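Local atomic coordinates of gamma-glutamyl-gamma-aminobutyrate hydrolase PuuD (Escherichia coli, PDB entry 6VTV), a protein that hydrolyses the gamma-glutamyl linkage of gamma-glutamyl-gamma-aminobutyrate, releasing glutamate and 4-aminobutanoate in the last step of putrescine breakdown. Residues 12-18 and 45-51; 60-64 and 109-113; 73-79 and 91-97; 208-212 and 222-226. Residues are numbered along the deposited sequence.

The four contacts illustrate how chemistry follows position in the fold. Contacts 1 and 4 are buried and share one large sheet, 1 as a parallel strand pair and 4 as an antiparallel hairpin; both rest on backbone hydrogen bonds, but only contact 4 carries a metal ligand. Contacts 2 and 3 are partly exposed and lie at opposite ends of helix 94-109: at its C-terminal end residues 109-113 meet 60-64 by a salt bridge and apolar packing; at its N-terminal end residues 91-97 hold loop 73-79 by carboxylate and backbone hydrogen bonds and water. Contact 1 touches both, Leu49 meeting Leu62 and His51 meeting Arg96. Contacts 3 and 4 both approach the predicted nucleophile Cys118.

Contact 1: 12-18 and 45-51; sequences PVIGVVM and LPIALPH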
loop_
_atom_site.group_PDB
_atom_site.type_symbol
_atom_site.label_atom_id
_atom_site.label_comp_id
_atom_site.label_asym_id
_atom_site.label_seq_id
_atom_site.Cartn_x
_atom_site.Cartn_y
_atom_site.Cartn_z
ATOM N N PRO B 12 -12.321 -11.342 4.125
ATOM C CA PRO B 12 -11.442 -11.071 5.268
ATOM C C PRO B 12 -10.404 -10.008 4.941
ATOM O O PRO B 12 -9.915 -9.906 3.813
ATOM C CB PRO B 12 -10.781 -12.429 5.538
ATOM C CG PRO B 12 -11.690 -13.436 4.910
ATOM C CD PRO B 12 -12.283 -12.756 3.714
ATOM N N VAL B 13 -10.068 -9.210 5.951
ATOM C CA VAL B 13 -9.064 -8.162 5.803
ATOM C C VAL B 13 -7.683 -8.803 5.840
ATOM O O VAL B 13 -7.314 -9.450 6.825
ATOM C CB VAL B 13 -9.204 -7.095 6.898
ATOM C CG1 VAL B 13 -8.161 -6.004 6.707
ATOM C CG2 VAL B 13 -10.607 -6.511 6.899
ATOM N N ILE B 14 -6.914 -8.617 4.771
ATOM C CA ILE B 14 -5.579 -9.191 4.645
ATOM C C ILE B 14 -4.566 -8.057 4.676
ATOM O O ILE B 14 -4.563 -7.192 3.791
ATOM C CB ILE B 14 -5.440 -10.019 3.360
ATOM C CG1 ILE B 14 -6.598 -11.013 3.230
ATOM C CG2 ILE B 14 -4.111 -10.748 3.344
ATOM C CD1 ILE B 14 -6.707 -11.986 4.385
ATOM N N GLY B 15 -3.707 -8.056 5.693
ATOM C CA GLY B 15 -2.618 -7.104 5.753
ATOM C C GLY B 15 -1.439 -7.561 4.919
ATOM O O GLY B 15 -0.926 -8.665 5.119
ATOM N N VAL B 16 -0.998 -6.729 3.979
ATOM C CA VAL B 16 0.055 -7.085 3.036
ATOM C C VAL B 16 1.274 -6.220 3.322
ATOM O O VAL B 16 1.213 -4.989 3.206
ATOM C CB VAL B 16 -0.408 -6.922 1.581
ATOM C CG1 VAL B 16 0.569 -7.603 0.646
ATOM C CG2 VAL B 16 -1.804 -7.494 1.403
ATOM N N VAL B 17 2.382 -6.866 3.687
ATOM C CA VAL B 17 3.617 -6.149 3.977
ATOM C C VAL B 17 4.206 -5.607 2.684
ATOM O O VAL B 17 4.347 -6.332 1.690
ATOM C CB VAL B 17 4.610 -7.065 4.708
ATOM C CG1 VAL B 17 5.996 -6.436 4.743
ATOM C CG2 VAL B 17 4.119 -7.352 6.120
ATOM N N MET B 18 4.556 -4.325 2.690
ATOM C CA MET B 18 5.076 -3.663 1.506
ATOM C C MET B 18 6.602 -3.727 1.470
ATOM O O MET B 18 7.260 -4.138 2.429
ATOM C CB MET B 18 4.603 -2.211 1.465
ATOM C CG MET B 18 3.107 -2.048 1.648
ATOM S SD MET B 18 2.615 -0.316 1.690
ATOM C CE MET B 18 2.777 0.090 -0.040
ATOM N N LEU B 45 -9.746 -9.171 1.161
ATOM C CA LEU B 45 -9.742 -7.714 1.091
ATOM C C LEU B 45 -8.364 -7.222 1.511
ATOM O O LEU B 45 -8.081 -7.122 2.716
ATOM C CB LEU B 45 -10.831 -7.120 1.991
ATOM C CG LEU B 45 -11.248 -5.663 1.762
ATOM C CD1 LEU B 45 -12.665 -5.439 2.262
ATOM C CD2 LEU B 45 -10.296 -4.681 2.433
ATOM N N PRO B 46 -7.474 -6.911 0.572
ATOM C CA PRO B 46 -6.101 -6.555 0.941
ATOM C C PRO B 46 -5.959 -5.086 1.303
ATOM O O PRO B 46 -6.570 -4.207 0.692
ATOM C CB PRO B 46 -5.312 -6.883 -0.330
ATOM C CG PRO B 46 -6.289 -6.595 -1.428
ATOM C CD PRO B 46 -7.650 -6.985 -0.889
ATOM N N ILE B 47 -5.136 -4.831 2.317
ATOM C CA ILE B 47 -4.682 -3.487 2.650
ATOM C C ILE B 47 -3.169 -3.544 2.818
ATOM O O ILE B 47 -2.646 -4.448 3.478
ATOM C CB ILE B 47 -5.364 -2.932 3.916
ATOM C CG1 ILE B 47 -5.194 -3.886 5.101
ATOM C CG2 ILE B 47 -6.842 -2.668 3.654
ATOM C CD1 ILE B 47 -5.555 -3.264 6.432
ATOM N N ALA B 48 -2.469 -2.600 2.198
ATOM C CA ALA B 48 -1.014 -2.601 2.201
ATOM C C ALA B 48 -0.486 -1.907 3.449
ATOM O O ALA B 48 -0.992 -0.855 3.853
ATOM C CB ALA B 48 -0.471 -1.923 0.943
ATOM N N LEU B 49 0.538 -2.504 4.055
ATOM C CA LEU B 49 1.061 -2.039 5.335
ATOM C C LEU B 49 2.423 -1.386 5.151
ATOM O O LEU B 49 3.398 -2.080 4.822
ATOM C CB LEU B 49 1.161 -3.205 6.320
ATOM C CG LEU B 49 -0.088 -4.080 6.448
ATOM C CD1 LEU B 49 0.186 -5.280 7.343
ATOM C CD2 LEU B 49 -1.265 -3.270 6.969
ATOM N N PRO B 50 2.546 -0.076 5.355
ATOM C CA PRO B 50 3.862 0.568 5.267
ATOM C C PRO B 50 4.763 0.172 6.426
ATOM O O PRO B 50 4.314 -0.273 7.484
ATOM C CB PRO B 50 3.538 2.067 5.310
ATOM C CG PRO B 50 2.054 2.174 5.130
ATOM C CD PRO B 50 1.467 0.890 5.605
ATOM N N HIS B 51 6.068 0.364 6.209
ATOM C CA HIS B 51 7.070 -0.032 7.192
ATOM C C HIS B 51 6.968 0.764 8.485
ATOM O O HIS B 51 7.408 0.277 9.533
ATOM C CB HIS B 51 8.474 0.123 6.600
ATOM C CG HIS B 51 8.740 -0.780 5.435
ATOM N ND1 HIS B 51 9.847 -0.645 4.627
ATOM C CD2 HIS B 51 8.039 -1.828 4.941
ATOM C CE1 HIS B 51 9.819 -1.571 3.686
ATOM N NE2 HIS B 51 8.732 -2.302 3.852
#
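Backbone hydrogen bonds define this pair of parallel strands. Residues 12-18 use both the N and O of Ile14 and of Val16: Ile14 N donates to Leu45 O (2.8 Å), Ile47 N to Ile14 O (2.8 Å), Val16 N to Ile47 O (2.9 Å) and Leu49 N to Val16 O (2.7 Å). Leu45 N to Pro12 O (2.8 Å) opens the ladder and a weak bond from Met18 N to Leu49 O (3.3 Å) closes it. Beyond the strands a side chain takes over, His51 NE2 donating to Met18 O at 2.8 Å. Apolar contacts follow the two faces. On one, Val13 CG1 meets Ile47 CD1 (3.8 Å), and Leu49 CD1 lies 3.7 Å from Gly15 CA, where a beta carbon would clash. On the other, Val16 CG2 meets Pro46 CB (4.0 Å), and Met18 SD sits 3.6 Å from Ala48 CB. Helix 94-109 packs on Val17 and Leu49, helix 33-42 on Ile14 and Pro46. Strand 45-49 also meets the second subunit, with Ala48 against Ala48 of that chain. Parallel strands with helices packed on both faces are the core of the three-layer alpha/beta fold of class I glutamine amidotransferases.

Contact 2: 60-64 and 109-113; sequences EQLLP and ERRIP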
loop_
_atom_site.group_PDB
_atom_site.type_symbol
_atom_site.label_atom_id
_atom_site.label_comp_id
_atom_site.label_asym_id
_atom_site.label_seq_id
_atom_site.Cartn_x
_atom_site.Cartn_y
_atom_site.Cartn_z
ATOM N N GLU B 60 0.008 -2.761 17.426
ATOM C CA GLU B 60 -0.966 -3.346 18.344
ATOM C C GLU B 60 -2.380 -2.861 18.051
ATOM O O GLU B 60 -3.346 -3.605 18.256
ATOM C CB GLU B 60 -0.587 -3.026 19.789
ATOM C CG GLU B 60 0.638 -3.773 20.293
ATOM C CD GLU B 60 0.329 -5.206 20.679
ATOM O OE1 GLU B 60 0.628 -6.117 19.878
ATOM O OE2 GLU B 60 -0.211 -5.424 21.785
ATOM N N GLN B 61 -2.525 -1.623 17.574
ATOM C CA GLN B 61 -3.852 -1.113 17.245
ATOM C C GLN B 61 -4.390 -1.723 15.958
ATOM O O GLN B 61 -5.609 -1.853 15.798
ATOM C CB GLN B 61 -3.816 0.411 17.125
ATOM C CG GLN B 61 -3.586 1.144 18.436
ATOM C CD GLN B 61 -3.424 2.638 18.237
ATOM O OE1 GLN B 61 -4.403 3.357 18.038
ATOM N NE2 GLN B 61 -2.185 3.112 18.287
ATOM N N LEU B 62 -3.507 -2.106 15.037
ATOM C CA LEU B 62 -3.924 -2.584 13.724
ATOM C C LEU B 62 -4.240 -4.077 13.713
ATOM O O LEU B 62 -5.167 -4.504 13.015
ATOM C CB LEU B 62 -2.836 -2.281 12.689
ATOM C CG LEU B 62 -3.146 -2.659 11.237
ATOM C CD1 LEU B 62 -4.546 -2.209 10.837
ATOM C CD2 LEU B 62 -2.107 -2.079 10.306
ATOM N N LEU B 63 -3.488 -4.875 14.470
ATOM C CA LEU B 63 -3.653 -6.328 14.437
ATOM C C LEU B 63 -5.085 -6.811 14.655
ATOM O O LEU B 63 -5.503 -7.735 13.937
ATOM C CB LEU B 63 -2.711 -6.970 15.464
ATOM C CG LEU B 63 -1.223 -6.903 15.120
ATOM C CD1 LEU B 63 -0.398 -7.224 16.349
ATOM C CD2 LEU B 63 -0.881 -7.846 13.974
ATOM N N PRO B 64 -5.874 -6.270 15.593
ATOM C CA PRO B 64 -7.262 -6.747 15.733
ATOM C C PRO B 64 -8.105 -6.562 14.484
ATOM O O PRO B 64 -9.123 -7.249 14.335
ATOM C CB PRO B 64 -7.807 -5.909 16.898
ATOM C CG PRO B 64 -6.607 -5.522 17.674
ATOM C CD PRO B 64 -5.528 -5.310 16.658
ATOM N N GLU B 109 1.526 -15.335 17.950
ATOM C CA GLU B 109 0.925 -15.358 19.275
ATOM C C GLU B 109 -0.588 -15.198 19.209
ATOM O O GLU B 109 -1.309 -15.835 19.984
ATOM C CB GLU B 109 1.540 -14.262 20.147
ATOM C CG GLU B 109 0.829 -14.074 21.468
ATOM C CD GLU B 109 1.540 -13.089 22.365
ATOM O OE1 GLU B 109 2.790 -13.117 22.404
ATOM O OE2 GLU B 109 0.854 -12.297 23.041
ATOM N N ARG B 110 -1.084 -14.362 18.297
ATOM C CA ARG B 110 -2.517 -14.152 18.132
ATOM C C ARG B 110 -3.176 -15.201 17.246
ATOM O O ARG B 110 -4.390 -15.125 17.026
ATOM C CB ARG B 110 -2.779 -12.758 17.554
ATOM C CG ARG B 110 -2.151 -11.633 18.356
ATOM C CD ARG B 110 -2.612 -10.271 17.872
ATOM N NE ARG B 110 -2.107 -9.200 18.725
ATOM C CZ ARG B 110 -2.832 -8.160 19.122
ATOM N NH1 ARG B 110 -4.098 -8.052 18.743
ATOM N NH2 ARG B 110 -2.295 -7.230 19.900
ATOM N N ARG B 111 -2.407 -16.164 16.732
ATOM C CA ARG B 111 -2.923 -17.231 15.869
ATOM C C ARG B 111 -3.627 -16.661 14.638
ATOM O O ARG B 111 -4.623 -17.207 14.157
ATOM C CB ARG B 111 -3.840 -18.177 16.651
ATOM C CG ARG B 111 -3.295 -18.527 18.031
ATOM C CD ARG B 111 -3.863 -19.822 18.599
ATOM N NE ARG B 111 -5.152 -20.189 18.022
ATOM C CZ ARG B 111 -5.446 -21.404 17.570
ATOM N NH1 ARG B 111 -4.542 -22.372 17.628
ATOM N NH2 ARG B 111 -6.645 -21.652 17.060
ATOM N N ILE B 112 -3.102 -15.556 14.125
ATOM C CA ILE B 112 -3.611 -14.970 12.884
ATOM C C ILE B 112 -3.004 -15.724 11.704
ATOM O O ILE B 112 -1.784 -15.951 11.689
ATOM C CB ILE B 112 -3.273 -13.483 12.815
ATOM C CG1 ILE B 112 -3.877 -12.739 14.008
ATOM C CG2 ILE B 112 -3.759 -12.878 11.505
ATOM C CD1 ILE B 112 -3.407 -11.306 14.128
ATOM N N PRO B 113 -3.803 -16.128 10.717
ATOM C CA PRO B 113 -3.249 -16.870 9.578
ATOM C C PRO B 113 -2.203 -16.058 8.828
ATOM O O PRO B 113 -2.326 -14.841 8.670
ATOM C CB PRO B 113 -4.478 -17.149 8.706
ATOM C CG PRO B 113 -5.627 -17.114 9.657
ATOM C CD PRO B 113 -5.274 -16.062 10.670
#
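Glu60, near the end of helix 56-62, has a sideways CA-to-CB bond, yet its end reaches across: Glu60 OE1 lies 3.1 Å from Arg110 NH2, a salt bridge whose hydrogen bond is weak. The next two residues look elsewhere, Gln61 bonding through OE1 to Asn11 N of the second subunit and Leu62 packing on Leu45 of that subunit. Leu63 turns back toward residues 109-113. Its CD1 sits over one face of the Arg110 guanidinium, 3.5 Å from NE, and its CD2 approaches Ile112 CD1 at 4.3 Å, so one leucine serves both a charged and an apolar partner. It also packs on Ile103 and Ala106 of helix 94-109. Pro64 adds CG at 3.7 Å from Arg110 NH1. On the far side the chain is leaving that helix: Arg111, with positive phi (57°), ends the helical run and redirects the backbone, letting Ile112 turn inward before strand 114-117. The contact thus joins the ends of two helices in the helical layer of an alpha/beta fold, at a helix-to-strand turn.

Contact 3: 73-79 and 91-97; sequences GSPSNVQ and DADPGRD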
loop_
_atom_site.group_PDB
_atom_site.type_symbol
_atom_site.label_atom_id
_atom_site.label_comp_id
_atom_site.label_asym_id
_atom_site.label_seq_id
_atom_site.Cartn_x
_atom_site.Cartn_y
_atom_site.Cartn_z
ATOM N N GLY B 73 6.792 -11.910 -1.928
ATOM C CA GLY B 73 8.193 -11.983 -2.281
ATOM C C GLY B 73 8.734 -10.628 -2.695
ATOM O O GLY B 73 8.007 -9.642 -2.828
ATOM N N SER B 74 10.048 -10.586 -2.905
ATOM C CA SER B 74 10.731 -9.345 -3.251
ATOM C C SER B 74 12.161 -9.653 -3.676
ATOM O O SER B 74 12.735 -10.653 -3.229
ATOM C CB SER B 74 10.719 -8.378 -2.065
ATOM O OG SER B 74 11.409 -7.175 -2.360
ATOM N N PRO B 75 12.770 -8.831 -4.536
ATOM C CA PRO B 75 14.192 -9.039 -4.856
ATOM C C PRO B 75 15.111 -8.901 -3.656
ATOM O O PRO B 75 16.223 -9.442 -3.682
ATOM C CB PRO B 75 14.480 -7.958 -5.909
ATOM C CG PRO B 75 13.154 -7.633 -6.493
ATOM C CD PRO B 75 12.166 -7.779 -5.372
ATOM N N SER B 76 14.690 -8.196 -2.611
ATOM C CA SER B 76 15.556 -7.982 -1.463
ATOM C C SER B 76 15.724 -9.263 -0.653
ATOM O O SER B 76 14.870 -10.155 -0.670
ATOM C CB SER B 76 14.990 -6.878 -0.571
ATOM O OG SER B 76 13.910 -7.359 0.207
ATOM N N ASN B 77 16.854 -9.347 0.050
ATOM C CA ASN B 77 17.174 -10.452 0.940
ATOM C C ASN B 77 17.182 -9.967 2.381
ATOM O O ASN B 77 17.454 -8.796 2.657
ATOM C CB ASN B 77 18.534 -11.076 0.599
ATOM C CG ASN B 77 18.670 -11.403 -0.873
ATOM O OD1 ASN B 77 17.909 -12.206 -1.409
ATOM N ND2 ASN B 77 19.658 -10.804 -1.529
ATOM N N VAL B 78 16.871 -10.885 3.299
ATOM C CA VAL B 78 16.902 -10.565 4.719
ATOM C C VAL B 78 18.331 -10.248 5.142
ATOM O O VAL B 78 19.291 -10.875 4.675
ATOM C CB VAL B 78 16.322 -11.736 5.530
ATOM C CG1 VAL B 78 16.329 -11.425 7.021
ATOM C CG2 VAL B 78 14.912 -12.064 5.052
ATOM N N GLN B 79 18.477 -9.259 6.019
ATOM C CA GLN B 79 19.793 -8.916 6.540
ATOM C C GLN B 79 20.383 -10.111 7.283
ATOM O O GLN B 79 19.714 -10.684 8.155
ATOM C CB GLN B 79 19.709 -7.709 7.473
ATOM C CG GLN B 79 19.331 -6.410 6.781
ATOM C CD GLN B 79 18.906 -5.336 7.761
ATOM O OE1 GLN B 79 19.620 -4.354 7.973
ATOM N NE2 GLN B 79 17.740 -5.517 8.370
ATOM N N ASP B 91 21.106 -5.772 -2.134
ATOM C CA ASP B 91 19.671 -5.511 -2.084
ATOM C C ASP B 91 19.075 -5.860 -0.726
ATOM O O ASP B 91 18.464 -6.921 -0.561
ATOM C CB ASP B 91 18.949 -6.282 -3.191
ATOM C CG ASP B 91 19.592 -6.089 -4.550
ATOM O OD1 ASP B 91 19.963 -4.942 -4.877
ATOM O OD2 ASP B 91 19.732 -7.087 -5.287
ATOM N N ALA B 92 19.245 -4.975 0.248
ATOM C CA ALA B 92 18.636 -5.125 1.559
ATOM C C ALA B 92 17.438 -4.193 1.694
ATOM O O ALA B 92 17.343 -3.160 1.027
ATOM C CB ALA B 92 19.652 -4.838 2.669
ATOM N N ASP B 93 16.514 -4.578 2.569
ATOM C CA ASP B 93 15.342 -3.763 2.892
ATOM C C ASP B 93 15.152 -3.820 4.398
ATOM O O ASP B 93 14.287 -4.544 4.907
ATOM C CB ASP B 93 14.100 -4.258 2.145
ATOM C CG ASP B 93 12.921 -3.301 2.258
ATOM O OD1 ASP B 93 11.974 -3.435 1.453
ATOM O OD2 ASP B 93 12.937 -2.413 3.136
ATOM N N PRO B 94 15.958 -3.067 5.151
ATOM C CA PRO B 94 15.865 -3.137 6.620
ATOM C C PRO B 94 14.497 -2.761 7.157
ATOM O O PRO B 94 14.070 -3.317 8.178
ATOM C CB PRO B 94 16.948 -2.150 7.082
ATOM C CG PRO B 94 17.910 -2.083 5.930
ATOM C CD PRO B 94 17.043 -2.176 4.710
ATOM N N GLY B 95 13.791 -1.843 6.496
ATOM C CA GLY B 95 12.460 -1.480 6.951
ATOM C C GLY B 95 11.478 -2.631 6.861
ATOM O O GLY B 95 10.705 -2.873 7.791
ATOM N N ARG B 96 11.494 -3.360 5.741
ATOM C CA ARG B 96 10.630 -4.529 5.619
ATOM C C ARG B 96 11.020 -5.607 6.623
ATOM O O ARG B 96 10.147 -6.251 7.216
ATOM C CB ARG B 96 10.674 -5.081 4.195
ATOM C CG ARG B 96 10.259 -6.543 4.116
ATOM C CD ARG B 96 9.419 -6.855 2.895
ATOM N NE ARG B 96 8.895 -8.217 2.967
ATOM C CZ ARG B 96 8.211 -8.813 1.995
ATOM N NH1 ARG B 96 7.963 -8.170 0.864
ATOM N NH2 ARG B 96 7.776 -10.055 2.159
ATOM N N ASP B 97 12.325 -5.818 6.819
ATOM C CA ASP B 97 12.791 -6.741 7.849
ATOM C C ASP B 97 12.171 -6.408 9.199
ATOM O O ASP B 97 11.664 -7.289 9.902
ATOM C CB ASP B 97 14.317 -6.691 7.948
ATOM C CG ASP B 97 15.004 -7.460 6.840
ATOM O OD1 ASP B 97 14.304 -8.076 6.008
ATOM O OD2 ASP B 97 16.253 -7.446 6.804
HETATM O O HOH W 1 12.030 -5.352 -0.170
HETATM O O HOH W 2 15.835 -3.800 9.936
#
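A helix N-cap and the loop folded over it meet between strand 68-71 and helix 94-109. Gln79 has the largest area hidden by the other segment, followed by Asp97 and Asp91. Asp97 OD2, in the first helical turn, accepts from Gln79 N at 3.0 Å and Gln79 NE2 at 2.9 Å, while Asp97 OD1 forms a salt bridge with Arg119. A water joins Gln79 NE2 (3.0 Å) to Pro94 O (2.5 Å). Asp91 works through its backbone, its O accepting from Asn77 N at 3.0 Å. Between these clasps lies the cap itself, Asp93 OD2 accepting from Arg96 N (3.1 Å); Asp93 OD1 is also bonded to Arg20 N. Gly73, starting the loop, has its nearest atom about 4 Å from the side chain of Cys118, the predicted nucleophile. In class I glutamine amidotransferases this loop supplies part of the oxyanion hole, a role Gly73 may share. One water links Ser74 OG (2.9 Å), Ser76 OG (2.8 Å), itself bonded to Arg119 NE, and Asp93 OD1 (2.5 Å).

Contact 4: 208-212 and 222-226; sequences LVEAV and GVQWH. With MN (manganese (II) ion), chain D.
In this beta hairpin of strands 209-214 and 220-223, CA 210 to 212 and CA 222 to 225 point 168° apart. On its other edge strand 209-214 has a classic bulge, Glu210 and Ala211 both facing Ala202. Ala211, Val212, Gly222 and Val223 are extended (phi -128 to -160°, psi 140 to 166°); Glu210 takes -111/-5 and the chain turns at Gln224 (-85/-24). Val212 and Gly222 form the hydrogen-bonded pair (CA-CA 5.3 Å): Val212 N donates to Gly222 O at 3.0 Å, Gly222 N to Val212 O at 2.9 Å. Ala211 and Val223 are the non-hydrogen-bonded pair, CA-CA 4.3 Å. Glu210 O accepts from Gln224 N (2.7 Å). Trp225 (chi1 p) puts CH2 4.0 Å from Ala211 CB. A water donates to Val209 O (2.6 Å) and Gln224 OE1 (2.8 Å). His226 ND1 bonds Glu228 OE2, consistent with a predicted Cys-His-Glu triad. Glu210, chi1 m, binds manganese with His145, His161, Ser185 and His187: Glu210 OE2 lies 2.2 Å from MN, and OE1 accepts at 2.5 Å from a water 2.3 Å from MN.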
loop_
_atom_site.group_PDB
_atom_site.type_symbol
_atom_site.label_atom_id
_atom_site.label_comp_id
_atom_site.label_asym_id
_atom_site.label_seq_id
_atom_site.Cartn_x
_atom_site.Cartn_y
_atom_site.Cartn_z
ATOM N N LEU B 208 16.481 -29.118 -0.919
ATOM C CA LEU B 208 16.236 -27.772 -0.416
ATOM C C LEU B 208 14.788 -27.625 0.033
ATOM O O LEU B 208 13.861 -28.015 -0.681
ATOM C CB LEU B 208 16.556 -26.732 -1.489
ATOM C CG LEU B 208 16.426 -25.276 -1.035
ATOM C CD1 LEU B 208 17.634 -24.858 -0.205
ATOM C CD2 LEU B 208 16.232 -24.341 -2.218
ATOM N N VAL B 209 14.598 -27.053 1.221
ATOM C CA VAL B 209 13.255 -26.826 1.736
ATOM C C VAL B 209 12.593 -25.725 0.918
ATOM O O VAL B 209 13.110 -24.604 0.822
ATOM C CB VAL B 209 13.294 -26.469 3.227
ATOM C CG1 VAL B 209 11.914 -26.065 3.703
ATOM C CG2 VAL B 209 13.819 -27.645 4.038
ATOM N N GLU B 210 11.448 -26.041 0.316
ATOM C CA GLU B 210 10.716 -25.094 -0.515
ATOM C C GLU B 210 9.398 -24.650 0.103
ATOM O O GLU B 210 8.733 -23.774 -0.459
ATOM C CB GLU B 210 10.459 -25.697 -1.904
ATOM C CG GLU B 210 11.679 -25.708 -2.815
ATOM C CD GLU B 210 11.730 -24.506 -3.741
ATOM O OE1 GLU B 210 10.658 -23.941 -4.043
ATOM O OE2 GLU B 210 12.840 -24.125 -4.166
ATOM N N ALA B 211 9.005 -25.222 1.240
ATOM C CA ALA B 211 7.768 -24.839 1.904
ATOM C C ALA B 211 7.834 -25.269 3.364
ATOM O O ALA B 211 8.330 -26.355 3.671
ATOM C CB ALA B 211 6.547 -25.463 1.218
ATOM N N VAL B 212 7.333 -24.410 4.253
ATOM C CA VAL B 212 7.324 -24.665 5.691
ATOM C C VAL B 212 5.971 -24.251 6.255
ATOM O O VAL B 212 5.186 -23.556 5.609
ATOM C CB VAL B 212 8.453 -23.915 6.432
ATOM C CG1 VAL B 212 9.809 -24.472 6.051
ATOM C CG2 VAL B 212 8.379 -22.421 6.144
ATOM N N GLY B 222 4.421 -20.950 4.484
ATOM C CA GLY B 222 5.315 -20.253 3.575
ATOM C C GLY B 222 5.725 -21.157 2.434
ATOM O O GLY B 222 5.914 -22.359 2.617
ATOM N N VAL B 223 5.838 -20.570 1.245
ATOM C CA VAL B 223 6.308 -21.282 0.065
ATOM C C VAL B 223 7.438 -20.480 -0.564
ATOM O O VAL B 223 7.453 -19.246 -0.518
ATOM C CB VAL B 223 5.178 -21.545 -0.962
ATOM C CG1 VAL B 223 4.045 -22.329 -0.318
ATOM C CG2 VAL B 223 4.660 -20.242 -1.550
ATOM N N GLN B 224 8.405 -21.196 -1.140
ATOM C CA GLN B 224 9.568 -20.551 -1.734
ATOM C C GLN B 224 9.315 -20.095 -3.165
ATOM O O GLN B 224 9.981 -19.163 -3.632
ATOM C CB GLN B 224 10.769 -21.500 -1.681
ATOM C CG GLN B 224 12.074 -20.920 -2.209
ATOM C CD GLN B 224 12.579 -19.750 -1.384
ATOM O OE1 GLN B 224 13.188 -19.934 -0.329
ATOM N NE2 GLN B 224 12.335 -18.537 -1.868
ATOM N N TRP B 225 8.365 -20.712 -3.860
ATOM C CA TRP B 225 8.052 -20.334 -5.229
ATOM C C TRP B 225 7.069 -19.163 -5.228
ATOM O O TRP B 225 6.788 -18.557 -4.191
ATOM C CB TRP B 225 7.521 -21.539 -6.003
ATOM C CG TRP B 225 6.274 -22.154 -5.444
ATOM C CD1 TRP B 225 4.990 -21.883 -5.818
ATOM C CD2 TRP B 225 6.192 -23.167 -4.434
ATOM N NE1 TRP B 225 4.112 -22.654 -5.095
ATOM C CE2 TRP B 225 4.825 -23.452 -4.238
ATOM C CE3 TRP B 225 7.141 -23.858 -3.671
ATOM C CZ2 TRP B 225 4.383 -24.396 -3.313
ATOM C CZ3 TRP B 225 6.699 -24.795 -2.752
ATOM C CH2 TRP B 225 5.333 -25.055 -2.581
ATOM N N HIS B 226 6.533 -18.831 -6.405
ATOM C CA HIS B 226 5.675 -17.663 -6.597
ATOM C C HIS B 226 4.305 -18.118 -7.088
ATOM O O HIS B 226 4.038 -18.126 -8.300
ATOM C CB HIS B 226 6.304 -16.674 -7.578
ATOM C CG HIS B 226 7.395 -15.843 -6.979
ATOM N ND1 HIS B 226 7.262 -14.490 -6.758
ATOM C CD2 HIS B 226 8.639 -16.172 -6.557
ATOM C CE1 HIS B 226 8.376 -14.021 -6.225
ATOM N NE2 HIS B 226 9.228 -15.021 -6.093
HETATM MN MN MN D . 13.286 -23.097 -6.048
HETATM O O HOH W 3 14.300 -22.275 0.685
HETATM O O HOH W 4 11.136 -22.299 -5.927
#